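Long-range contact in hypoxanthine phosphoribosyltransferase (Bacillus anthracis, PDB 4QYI), which probably salvages purines by transferring the phosphoribosyl group of PRPP to hypoxanthine or guanine, giving the nucleotide and pyrophosphate: residues A[102-107]-A[135-140]. Numbering follows the deposited sequence.
Sequences DIIDSG and ERRKVD. With MG (magnesium ion), chain F; PO4 (phosphate ion), chain H.
Ser106 and Arg137 bring the two backbones together, their CA atoms 3.9 Å apart, and Ser106 O accepts a nearly straight bond from Lys138 N (2.9 Å, 177°), with a weak second one from Val139 N. Ser106 CA also sits close against Arg136 O, a CA-H...O contact. Arg137 starts away from residues 102-107, but its chain bends at chi2 and brings the guanidinium back, where NH1 donates to Asp105 O (3.1 Å), tilted from the carbonyl plane. Ile104 CG2 lies over one face of that guanidinium, 3.4 Å from NH2, a flat surface that a branched aliphatic group can cover; Leu141 O and Asp132 hold its NE and NH2. Arg136 runs alongside Asp105, their planes 29° apart and stacked; Asp105 OD2 and Arg136 NH2 are 3.9 Å apart, a long, purely electrostatic pairing, while Asp152 takes NH1. Asp105 OD1 accepts Ser106 N on its anti side. Glycine suits position 107, where phi is positive (78°) and Val139 CG1 packs on Gly107 O. Asp105 N (2.7 Å) and Gly107 N donate to phosphate O2, while Asp102 OD1 binds magnesium with Glu101 and four waters. Residues 102-107 belong to the PRPP-binding motif of type I phosphoribosyltransferases; the phosphate ion, probably from the crystallisation liquor, lies where the 5'-phosphate of PRPP would be expected, and loop 135-140 packs against this turn.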
ATOM      1  N   ASP A 102     -10.716  -0.270  -4.339  1.00 56.16           N
ATOM      2  CA  ASP A 102     -11.012  -1.665  -4.082  1.00 59.20           C
ATOM      3  C   ASP A 102     -12.468  -1.900  -4.458  1.00 59.87           C
ATOM      4  O   ASP A 102     -12.806  -2.909  -5.051  1.00 62.40           O
ATOM      5  CB  ASP A 102     -10.775  -2.028  -2.605  1.00 60.45           C
ATOM      6  CG  ASP A 102     -11.459  -1.068  -1.635  1.00 60.27           C
ATOM      7  OD1 ASP A 102     -11.655   0.124  -1.941  1.00 60.72           O
ATOM      8  OD2 ASP A 102     -11.771  -1.510  -0.522  1.00 66.37           O
ATOM      9  N   ILE A 103     -13.330  -0.945  -4.116  1.00 58.56           N
ATOM     10  CA  ILE A 103     -14.760  -1.089  -4.375  1.00 60.83           C
ATOM     11  C   ILE A 103     -15.448   0.197  -4.741  1.00 58.75           C
ATOM     12  O   ILE A 103     -15.107   1.256  -4.221  1.00 57.61           O
ATOM     13  CB  ILE A 103     -15.497  -1.555  -3.099  1.00 63.94           C
ATOM     14  CG1 ILE A 103     -14.954  -2.899  -2.635  1.00 66.86           C
ATOM     15  CG2 ILE A 103     -17.011  -1.672  -3.340  1.00 67.16           C
ATOM     16  CD1 ILE A 103     -15.385  -3.281  -1.234  1.00 67.02           C
ATOM     17  N   ILE A 104     -16.418   0.106  -5.641  1.00 75.92           N
ATOM     18  CA  ILE A 104     -17.224   1.248  -5.986  1.00 73.13           C
ATOM     19  C   ILE A 104     -18.639   0.735  -5.874  1.00 73.65           C
ATOM     20  O   ILE A 104     -18.978  -0.247  -6.515  1.00 76.17           O
ATOM     21  CB  ILE A 104     -17.018   1.751  -7.415  1.00 73.47           C
ATOM     22  CG1 ILE A 104     -15.584   2.214  -7.625  1.00 74.17           C
ATOM     23  CG2 ILE A 104     -17.973   2.899  -7.695  1.00 72.37           C
ATOM     24  CD1 ILE A 104     -15.370   2.760  -9.017  1.00 76.05           C
ATOM     25  N   ASP A 105     -19.446   1.357  -5.031  1.00 72.93           N
ATOM     26  CA  ASP A 105     -20.842   0.946  -4.880  1.00 74.05           C
ATOM     27  C   ASP A 105     -21.805   2.090  -5.203  1.00 73.07           C
ATOM     28  O   ASP A 105     -22.360   2.148  -6.305  1.00 75.52           O
ATOM     29  CB  ASP A 105     -21.105   0.229  -3.533  1.00 74.21           C
ATOM     30  CG  ASP A 105     -20.552   0.964  -2.315  1.00 74.56           C
ATOM     31  OD1 ASP A 105     -20.505   2.210  -2.283  1.00 72.76           O
ATOM     32  OD2 ASP A 105     -20.210   0.256  -1.348  1.00 76.03           O
ATOM     33  N   SER A 106     -21.979   3.023  -4.288  1.00 72.67           N
ATOM     34  CA  SER A 106     -22.871   4.129  -4.565  1.00 74.66           C
ATOM     35  C   SER A 106     -22.202   5.099  -5.537  1.00 75.59           C
ATOM     36  O   SER A 106     -22.889   5.806  -6.293  1.00 76.64           O
ATOM     37  CB  SER A 106     -23.195   4.864  -3.276  1.00 74.35           C
ATOM     38  OG  SER A 106     -22.063   5.587  -2.848  1.00 72.38           O
ATOM     39  N   GLY A 107     -20.866   5.144  -5.486  1.00 74.97           N
ATOM     40  CA  GLY A 107     -20.065   6.028  -6.328  1.00 75.21           C
ATOM     41  C   GLY A 107     -20.041   7.471  -5.864  1.00 75.24           C
ATOM     42  O   GLY A 107     -19.340   8.312  -6.447  1.00 73.07           O
ATOM     43  N   GLU A 135     -25.439  -1.827  -9.092  1.00105.91           N
ATOM     44  CA  GLU A 135     -26.830  -1.824  -8.636  1.00111.31           C
ATOM     45  C   GLU A 135     -26.972  -0.927  -7.420  1.00107.81           C
ATOM     46  O   GLU A 135     -28.075  -0.575  -7.017  1.00104.09           O
ATOM     47  CB  GLU A 135     -27.298  -3.229  -8.246  1.00116.86           C
ATOM     48  CG  GLU A 135     -27.093  -4.285  -9.318  1.00121.24           C
ATOM     49  CD  GLU A 135     -25.626  -4.645  -9.545  1.00122.63           C
ATOM     50  OE1 GLU A 135     -24.733  -4.142  -8.828  1.00128.21           O
ATOM     51  OE2 GLU A 135     -25.344  -5.451 -10.448  1.00130.51           O
ATOM     52  N   ARG A 136     -25.845  -0.561  -6.824  1.00102.01           N
ATOM     53  CA  ARG A 136     -25.863   0.293  -5.648  1.00 96.50           C
ATOM     54  C   ARG A 136     -25.608   1.765  -5.971  1.00 96.12           C
ATOM     55  O   ARG A 136     -25.569   2.594  -5.059  1.00 95.30           O
ATOM     56  CB  ARG A 136     -24.827  -0.212  -4.637  1.00 94.67           C
ATOM     57  CG  ARG A 136     -25.166  -1.527  -3.941  1.00 96.96           C
ATOM     58  CD  ARG A 136     -26.039  -1.304  -2.716  1.00100.46           C
ATOM     59  NE  ARG A 136     -25.401  -0.376  -1.775  1.00100.61           N
ATOM     60  CZ  ARG A 136     -24.413  -0.687  -0.936  1.00100.57           C
ATOM     61  NH1 ARG A 136     -23.906  -1.908  -0.908  1.00104.28           N
ATOM     62  NH2 ARG A 136     -23.904   0.241  -0.131  1.00100.45           N
ATOM     63  N   ARG A 137     -25.438   2.107  -7.249  1.00101.83           N
ATOM     64  CA  ARG A 137     -25.171   3.499  -7.632  1.00 99.21           C
ATOM     65  C   ARG A 137     -26.238   4.501  -7.223  1.00103.44           C
ATOM     66  O   ARG A 137     -27.435   4.286  -7.418  1.00106.23           O
ATOM     67  CB  ARG A 137     -25.000   3.642  -9.148  1.00 98.54           C
ATOM     68  CG  ARG A 137     -23.731   3.070  -9.737  1.00 95.33           C
ATOM     69  CD  ARG A 137     -22.499   3.768  -9.193  1.00 92.37           C
ATOM     70  NE  ARG A 137     -21.332   3.425  -9.997  1.00 92.07           N
ATOM     71  CZ  ARG A 137     -20.613   2.320  -9.855  1.00 87.19           C
ATOM     72  NH1 ARG A 137     -20.936   1.410  -8.936  1.00 85.26           N
ATOM     73  NH2 ARG A 137     -19.572   2.127 -10.652  1.00 87.23           N
ATOM     74  N   LYS A 138     -25.772   5.615  -6.671  1.00102.87           N
ATOM     75  CA  LYS A 138     -26.631   6.722  -6.286  1.00105.67           C
ATOM     76  C   LYS A 138     -26.247   7.933  -7.112  1.00106.58           C
ATOM     77  O   LYS A 138     -26.844   8.997  -6.999  1.00107.96           O
ATOM     78  CB  LYS A 138     -26.507   7.006  -4.797  1.00106.67           C
ATOM     79  CG  LYS A 138     -27.128   5.904  -3.964  1.00111.68           C
ATOM     80  CD  LYS A 138     -27.176   6.252  -2.491  1.00116.37           C
ATOM     81  CE  LYS A 138     -28.025   5.241  -1.733  1.00120.79           C
ATOM     82  NZ  LYS A 138     -28.152   5.592  -0.296  1.00124.51           N
ATOM     83  N   VAL A 139     -25.241   7.761  -7.961  1.00105.67           N
ATOM     84  CA  VAL A 139     -24.789   8.834  -8.818  1.00105.29           C
ATOM     85  C   VAL A 139     -24.252   8.191 -10.089  1.00105.83           C
ATOM     86  O   VAL A 139     -23.949   6.988 -10.114  1.00106.44           O
ATOM     87  CB  VAL A 139     -23.720   9.707  -8.122  1.00103.24           C
ATOM     88  CG1 VAL A 139     -22.413   8.939  -7.947  1.00100.06           C
ATOM     89  CG2 VAL A 139     -23.491  10.996  -8.896  1.00105.49           C
ATOM     90  N   ASP A 140     -24.165   8.986 -11.146  1.00106.46           N
ATOM     91  CA  ASP A 140     -23.672   8.516 -12.425  1.00107.09           C
ATOM     92  C   ASP A 140     -22.139   8.413 -12.399  1.00104.41           C
ATOM     93  O   ASP A 140     -21.436   9.418 -12.374  1.00105.39           O
ATOM     94  CB  ASP A 140     -24.151   9.490 -13.507  1.00111.19           C
ATOM     95  CG  ASP A 140     -24.027   8.937 -14.908  1.00113.26           C
ATOM     96  OD1 ASP A 140     -23.214   8.008 -15.116  1.00113.16           O
ATOM     97  OD2 ASP A 140     -24.751   9.448 -15.803  1.00114.15           O
TER
HETATM   98 MG    MG F 201     -11.710   1.853  -0.968  1.00 55.47          MG
HETATM   99  P   PO4 H 203     -17.806   4.868  -3.413  0.80 63.41           P
HETATM  100  O1  PO4 H 203     -16.810   4.383  -2.403  0.80 63.76           O
HETATM  101  O2  PO4 H 203     -18.553   3.685  -3.967  0.80 65.38           O
HETATM  102  O3  PO4 H 203     -18.860   5.786  -2.834  0.80 72.84           O
HETATM  103  O4  PO4 H 203     -17.078   5.629  -4.471  0.80 54.94           O
HETATM  104  O   HOH W   1     -12.143   0.962   0.857  1.00 56.28           O
HETATM  105  O   HOH W   2     -13.877   1.715  -1.741  1.00 47.33           O
HETATM  106  O   HOH W   3     -12.320   3.958  -0.733  1.00 56.93           O
HETATM  107  O   HOH W   4      -9.981   2.279  -0.560  1.00 47.58           O